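Local coordinates for protein sialidase B (Streptococcus pneumoniae serotype 4, PDB 4XJW) that cleaves terminal sialic acids from oligosaccharides, glycoproteins and glycolipids, acting as an intramolecular trans-sialidase, at residues S573-V587 against Y602-S616. The protein carries 1 engineered substitution. Sequence-based numbering, arbitrary orientation.
Engineered in segment 602-616: G605 (natural residue Asp).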
loop_
_atom_site.group_PDB
_atom_site.type_symbol
_atom_site.label_atom_id
_atom_site.label_comp_id
_atom_site.label_asym_id
_atom_site.label_seq_id
_atom_site.Cartn_x
_atom_site.Cartn_y
_atom_site.Cartn_z
ATOM N N SER A 573 3.897 14.518 -5.305
ATOM C CA SER A 573 3.546 13.224 -5.897
ATOM C C SER A 573 2.065 12.954 -5.641
ATOM O O SER A 573 1.614 13.035 -4.500
ATOM C CB SER A 573 4.389 12.119 -5.264
ATOM O OG SER A 573 3.848 10.843 -5.511
ATOM N N THR A 574 1.326 12.613 -6.699
ATOM C CA THR A 574 -0.124 12.450 -6.613
ATOM C C THR A 574 -0.626 11.850 -7.905
ATOM O O THR A 574 -0.011 12.044 -8.952
ATOM C CB THR A 574 -0.812 13.831 -6.406
ATOM O OG1 THR A 574 -2.241 13.686 -6.458
ATOM C CG2 THR A 574 -0.370 14.820 -7.469
ATOM N N PRO A 575 -1.762 11.131 -7.852
ATOM C CA PRO A 575 -2.487 10.894 -9.102
ATOM C C PRO A 575 -2.926 12.240 -9.683
ATOM O O PRO A 575 -3.238 13.180 -8.940
ATOM C CB PRO A 575 -3.712 10.098 -8.642
ATOM C CG PRO A 575 -3.901 10.497 -7.196
ATOM C CD PRO A 575 -2.477 10.586 -6.688
ATOM N N ASN A 576 -2.946 12.340 -11.001
ATOM C CA ASN A 576 -3.509 13.533 -11.640
ATOM C C ASN A 576 -4.637 13.076 -12.530
ATOM O O ASN A 576 -4.434 12.784 -13.714
ATOM C CB ASN A 576 -2.439 14.263 -12.456
ATOM C CG ASN A 576 -2.890 15.642 -12.913
ATOM O OD1 ASN A 576 -4.074 15.972 -12.871
ATOM N ND2 ASN A 576 -1.939 16.454 -13.360
ATOM N N SER A 577 -5.822 12.978 -11.936
ATOM C CA SER A 577 -6.991 12.411 -12.616
ATOM C C SER A 577 -8.247 12.844 -11.889
ATOM O O SER A 577 -8.278 12.851 -10.662
ATOM C CB SER A 577 -6.916 10.875 -12.625
ATOM O OG SER A 577 -8.134 10.311 -13.110
ATOM N N ARG A 578 -9.287 13.210 -12.642
ATOM C CA ARG A 578 -10.587 13.529 -12.047
ATOM C C ARG A 578 -11.426 12.276 -11.841
ATOM O O ARG A 578 -12.484 12.324 -11.211
ATOM C CB ARG A 578 -11.378 14.490 -12.939
ATOM C CG ARG A 578 -10.775 15.856 -13.100
ATOM C CD ARG A 578 -11.621 16.708 -14.036
ATOM N NE ARG A 578 -11.721 18.083 -13.562
ATOM C CZ ARG A 578 -12.333 19.055 -14.227
ATOM N NH1 ARG A 578 -12.895 18.805 -15.401
ATOM N NH2 ARG A 578 -12.381 20.278 -13.716
ATOM N N SER A 579 -10.935 11.159 -12.371
ATOM C CA SER A 579 -11.733 9.943 -12.533
ATOM C C SER A 579 -11.431 8.843 -11.517
ATOM O O SER A 579 -12.344 8.231 -10.967
ATOM C CB SER A 579 -11.536 9.403 -13.949
ATOM O OG SER A 579 -12.325 8.257 -14.172
ATOM N N GLY A 580 -10.148 8.572 -11.278
ATOM C CA GLY A 580 -9.777 7.494 -10.383
ATOM C C GLY A 580 -8.389 7.719 -9.827
ATOM O O GLY A 580 -7.794 8.770 -10.049
ATOM N N ARG A 581 -7.879 6.734 -9.093
ATOM C CA ARG A 581 -6.513 6.811 -8.581
ATOM C C ARG A 581 -5.568 6.205 -9.615
ATOM O O ARG A 581 -5.245 5.011 -9.587
ATOM C CB ARG A 581 -6.412 6.135 -7.211
ATOM C CG ARG A 581 -7.057 6.956 -6.114
ATOM C CD ARG A 581 -6.931 6.362 -4.730
ATOM N NE ARG A 581 -7.495 7.260 -3.710
ATOM C CZ ARG A 581 -7.796 6.890 -2.467
ATOM N NH1 ARG A 581 -7.608 5.628 -2.094
ATOM N NH2 ARG A 581 -8.284 7.772 -1.596
ATOM N N LYS A 582 -5.182 7.043 -10.570
ATOM C CA LYS A 582 -4.425 6.641 -11.749
ATOM C C LYS A 582 -3.725 7.872 -12.296
ATOM O O LYS A 582 -3.939 8.988 -11.795
ATOM C CB LYS A 582 -5.345 6.006 -12.805
ATOM C CG LYS A 582 -6.549 6.854 -13.200
ATOM C CD LYS A 582 -7.450 6.091 -14.174
ATOM C CE LYS A 582 -8.704 6.895 -14.498
ATOM N NZ LYS A 582 -9.683 6.079 -15.282
ATOM N N GLY A 583 -2.853 7.675 -13.279
ATOM C CA GLY A 583 -2.171 8.800 -13.895
ATOM C C GLY A 583 -1.231 9.497 -12.928
ATOM O O GLY A 583 -1.259 10.722 -12.765
ATOM N N GLY A 584 -0.385 8.705 -12.280
ATOM C CA GLY A 584 0.520 9.241 -11.275
ATOM C C GLY A 584 1.534 10.200 -11.850
ATOM O O GLY A 584 2.038 9.987 -12.953
ATOM N N GLN A 585 1.790 11.278 -11.118
ATOM C CA GLN A 585 2.761 12.276 -11.566
ATOM C C GLN A 585 3.652 12.755 -10.439
ATOM O O GLN A 585 3.256 12.762 -9.277
ATOM C CB GLN A 585 2.053 13.497 -12.162
ATOM C CG GLN A 585 1.293 13.217 -13.443
ATOM C CD GLN A 585 0.755 14.482 -14.092
ATOM O OE1 GLN A 585 0.795 15.568 -13.505
ATOM N NE2 GLN A 585 0.228 14.341 -15.306
ATOM N N LEU A 586 4.856 13.169 -10.804
ATOM C CA LEU A 586 5.616 14.070 -9.959
ATOM C C LEU A 586 5.462 15.442 -10.582
ATOM O O LEU A 586 5.619 15.596 -11.799
ATOM C CB LEU A 586 7.093 13.710 -9.918
ATOM C CG LEU A 586 7.469 12.335 -9.401
ATOM C CD1 LEU A 586 8.972 12.299 -9.199
ATOM C CD2 LEU A 586 6.760 12.014 -8.103
ATOM N N VAL A 587 5.152 16.435 -9.760
ATOM C CA VAL A 587 4.974 17.792 -10.267
ATOM C C VAL A 587 6.026 18.676 -9.611
ATOM O O VAL A 587 6.082 18.772 -8.385
ATOM C CB VAL A 587 3.551 18.317 -9.997
ATOM C CG1 VAL A 587 3.351 19.670 -10.664
ATOM C CG2 VAL A 587 2.490 17.314 -10.506
ATOM N N TYR A 602 6.863 21.735 -14.249
ATOM C CA TYR A 602 7.113 20.442 -14.884
ATOM C C TYR A 602 6.173 19.361 -14.343
ATOM O O TYR A 602 5.930 19.298 -13.139
ATOM C CB TYR A 602 8.566 20.010 -14.653
ATOM C CG TYR A 602 9.608 20.986 -15.159
ATOM C CD1 TYR A 602 9.921 21.054 -16.509
ATOM C CD2 TYR A 602 10.297 21.814 -14.281
ATOM C CE1 TYR A 602 10.879 21.928 -16.976
ATOM C CE2 TYR A 602 11.257 22.691 -14.732
ATOM C CZ TYR A 602 11.540 22.744 -16.086
ATOM O OH TYR A 602 12.490 23.615 -16.555
ATOM N N HIS A 603 5.640 18.527 -15.236
ATOM C CA HIS A 603 4.827 17.366 -14.853
ATOM C C HIS A 603 5.473 16.112 -15.434
ATOM O O HIS A 603 5.641 16.014 -16.650
ATOM C CB HIS A 603 3.411 17.487 -15.426
ATOM C CG HIS A 603 2.590 18.569 -14.799
ATOM N ND1 HIS A 603 1.477 18.305 -14.025
ATOM C CD2 HIS A 603 2.707 19.918 -14.840
ATOM C CE1 HIS A 603 0.953 19.444 -13.611
ATOM N NE2 HIS A 603 1.677 20.439 -14.095
ATOM N N TYR A 604 5.834 15.154 -14.580
ATOM C CA TYR A 604 6.378 13.883 -15.056
ATOM C C TYR A 604 5.385 12.754 -14.828
ATOM O O TYR A 604 4.962 12.516 -13.704
ATOM C CB TYR A 604 7.681 13.541 -14.334
ATOM C CG TYR A 604 8.158 12.130 -14.616
ATOM C CD1 TYR A 604 8.781 11.809 -15.821
ATOM C CD2 TYR A 604 7.981 11.116 -13.680
ATOM C CE1 TYR A 604 9.204 10.515 -16.088
ATOM C CE2 TYR A 604 8.403 9.831 -13.933
ATOM C CZ TYR A 604 9.013 9.533 -15.138
ATOM O OH TYR A 604 9.431 8.242 -15.381
ATOM N N GLY A 605 5.025 12.053 -15.891
ATOM C CA GLY A 605 4.117 10.914 -15.765
ATOM C C GLY A 605 4.873 9.669 -15.304
ATOM O O GLY A 605 5.771 9.188 -15.991
ATOM N N ILE A 606 4.500 9.145 -14.141
ATOM C CA ILE A 606 5.135 7.943 -13.587
ATOM C C ILE A 606 4.914 6.729 -14.503
ATOM O O ILE A 606 5.802 5.899 -14.704
ATOM C CB ILE A 606 4.580 7.659 -12.177
ATOM C CG1 ILE A 606 4.995 8.762 -11.200
ATOM C CG2 ILE A 606 5.060 6.297 -11.669
ATOM C CD1 ILE A 606 6.367 8.537 -10.608
ATOM N N ASP A 607 3.711 6.633 -15.059
ATOM C CA ASP A 607 3.361 5.589 -16.017
ATOM C C ASP A 607 2.106 6.104 -16.726
ATOM O O ASP A 607 1.731 7.266 -16.544
ATOM C CB ASP A 607 3.117 4.252 -15.299
ATOM C CG ASP A 607 3.188 3.044 -16.232
ATOM O OD1 ASP A 607 3.175 3.219 -17.471
ATOM O OD2 ASP A 607 3.250 1.898 -15.723
ATOM N N LEU A 608 1.453 5.249 -17.515
ATOM C CA LEU A 608 0.327 5.652 -18.369
ATOM C C LEU A 608 -0.780 6.304 -17.565
ATOM O O LEU A 608 -1.004 5.945 -16.408
ATOM C CB LEU A 608 -0.237 4.434 -19.106
ATOM C CG LEU A 608 0.753 3.546 -19.851
ATOM C CD1 LEU A 608 0.051 2.501 -20.710
ATOM C CD2 LEU A 608 1.714 4.392 -20.681
ATOM N N PRO A 609 -1.495 7.265 -18.173
ATOM C CA PRO A 609 -2.616 7.919 -17.495
ATOM C C PRO A 609 -3.662 6.924 -16.978
ATOM O O PRO A 609 -4.343 7.203 -15.984
ATOM C CB PRO A 609 -3.215 8.801 -18.599
ATOM C CG PRO A 609 -2.046 9.157 -19.452
ATOM C CD PRO A 609 -1.136 7.934 -19.436
ATOM N N SER A 610 -3.790 5.774 -17.639
ATOM C CA SER A 610 -4.799 4.792 -17.249
ATOM C C SER A 610 -4.307 3.758 -16.228
ATOM O O SER A 610 -5.093 2.949 -15.737
ATOM C CB SER A 610 -5.321 4.065 -18.485
ATOM O OG SER A 610 -4.265 3.373 -19.120
ATOM N N TYR A 611 -3.013 3.771 -15.923
ATOM C CA TYR A 611 -2.469 2.812 -14.963
ATOM C C TYR A 611 -2.526 3.371 -13.537
ATOM O O TYR A 611 -2.419 4.589 -13.325
ATOM C CB TYR A 611 -1.054 2.399 -15.353
ATOM C CG TYR A 611 -0.979 1.373 -16.467
ATOM C CD1 TYR A 611 -2.085 1.071 -17.254
ATOM C CD2 TYR A 611 0.204 0.680 -16.714
ATOM C CE1 TYR A 611 -2.011 0.121 -18.265
ATOM C CE2 TYR A 611 0.291 -0.272 -17.725
ATOM C CZ TYR A 611 -0.833 -0.545 -18.502
ATOM O OH TYR A 611 -0.782 -1.486 -19.507
ATOM N N GLY A 612 -2.731 2.479 -12.568
ATOM C CA GLY A 612 -3.018 2.864 -11.195
ATOM C C GLY A 612 -1.911 3.598 -10.462
ATOM O O GLY A 612 -0.719 3.302 -10.610
ATOM N N TYR A 613 -2.311 4.569 -9.657
ATOM C CA TYR A 613 -1.373 5.279 -8.796
ATOM C C TYR A 613 -2.159 5.875 -7.650
ATOM O O TYR A 613 -3.037 6.710 -7.870
ATOM C CB TYR A 613 -0.681 6.394 -9.584
ATOM C CG TYR A 613 0.519 7.016 -8.890
ATOM C CD1 TYR A 613 0.385 8.075 -7.988
ATOM C CD2 TYR A 613 1.797 6.565 -9.173
ATOM C CE1 TYR A 613 1.525 8.659 -7.371
ATOM C CE2 TYR A 613 2.922 7.124 -8.579
ATOM C CZ TYR A 613 2.780 8.160 -7.676
ATOM O OH TYR A 613 3.934 8.676 -7.119
ATOM N N ALA A 614 -1.883 5.436 -6.428
ATOM C CA ALA A 614 -2.679 5.867 -5.290
ATOM C C ALA A 614 -1.828 6.580 -4.246
ATOM O O ALA A 614 -1.250 7.615 -4.551
ATOM C CB ALA A 614 -3.502 4.700 -4.706
ATOM N N TYR A 615 -1.759 6.061 -3.025
ATOM C CA TYR A 615 -0.930 6.700 -2.017
ATOM C C TYR A 615 0.541 6.564 -2.394
ATOM O O TYR A 615 0.949 5.607 -3.076
ATOM C CB TYR A 615 -1.158 6.122 -0.617
ATOM C CG TYR A 615 -2.421 6.564 0.079
ATOM C CD1 TYR A 615 -3.610 6.744 -0.618
ATOM C CD2 TYR A 615 -2.442 6.754 1.452
ATOM C CE1 TYR A 615 -4.772 7.123 0.044
ATOM C CE2 TYR A 615 -3.594 7.130 2.111
ATOM C CZ TYR A 615 -4.756 7.294 1.403
ATOM O OH TYR A 615 -5.918 7.659 2.059
ATOM N N SER A 616 1.329 7.531 -1.950
ATOM C CA SER A 616 2.715 7.589 -2.362
ATOM C C SER A 616 3.617 8.220 -1.326
ATOM O O SER A 616 3.194 8.968 -0.442
ATOM C CB SER A 616 2.828 8.338 -3.687
ATOM O OG SER A 616 2.556 9.722 -3.495
HETATM O O HOH W 1 -8.942 6.960 1.414
HETATM O O HOH W 2 0.027 5.935 -13.705
HETATM O O HOH W 3 0.670 9.509 -15.365
#
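Y613 lays one face of its ring on the backbone of G584 where a four-stranded antiparallel blade of the sialidase beta-propeller opens into its active-site loops. The CA of G584 stands 3.6 Å from the ring centroid, a close CH-pi contact over the face. With CG anti to the backbone N (chi1 -168°), the Y613 ring reaches past P575 toward S573. There OG of S573 lies at the ring edge, in its plane, and hydrogen-bonds both OH of Y613 (2.7 Å) and OG of S616 (2.6 Å), tying three buried hydroxyls together. At the other end of the tyrosine its N-H donates a hydrogen bond to O of R581, coming from above the carbonyl plane.

R581 and Y615, probably a substrate-binding arginine and the catalytic nucleophile, meet where CE1 of Y615 lies over one face of the guanidinium, the two planes 67° apart. A water joins NH2 of R581 to OH of Y615; T553, S635 and G552 also hold the guanidinium, and E503 hydrogen-bonds the tyrosine hydroxyl.

Farther out, strands 584-587 and 602-605 pair antiparallel through L586 and Y604, and I606 N continues the ladder to O of G584. The type I turn 608-611 is held by a hydrogen bond from N of G583 to O of Y611 and by a water bridging N of G584 to the carbonyls of L608 and Y611. CG1 of V587 makes a CH-pi contact over one face of the H603 imidazole, while ND1 of H603 and ND2 of N576 donate nearly straight hydrogen bonds to OE1 of Q585 from opposite faces of its amide plane, each 2.9 Å long.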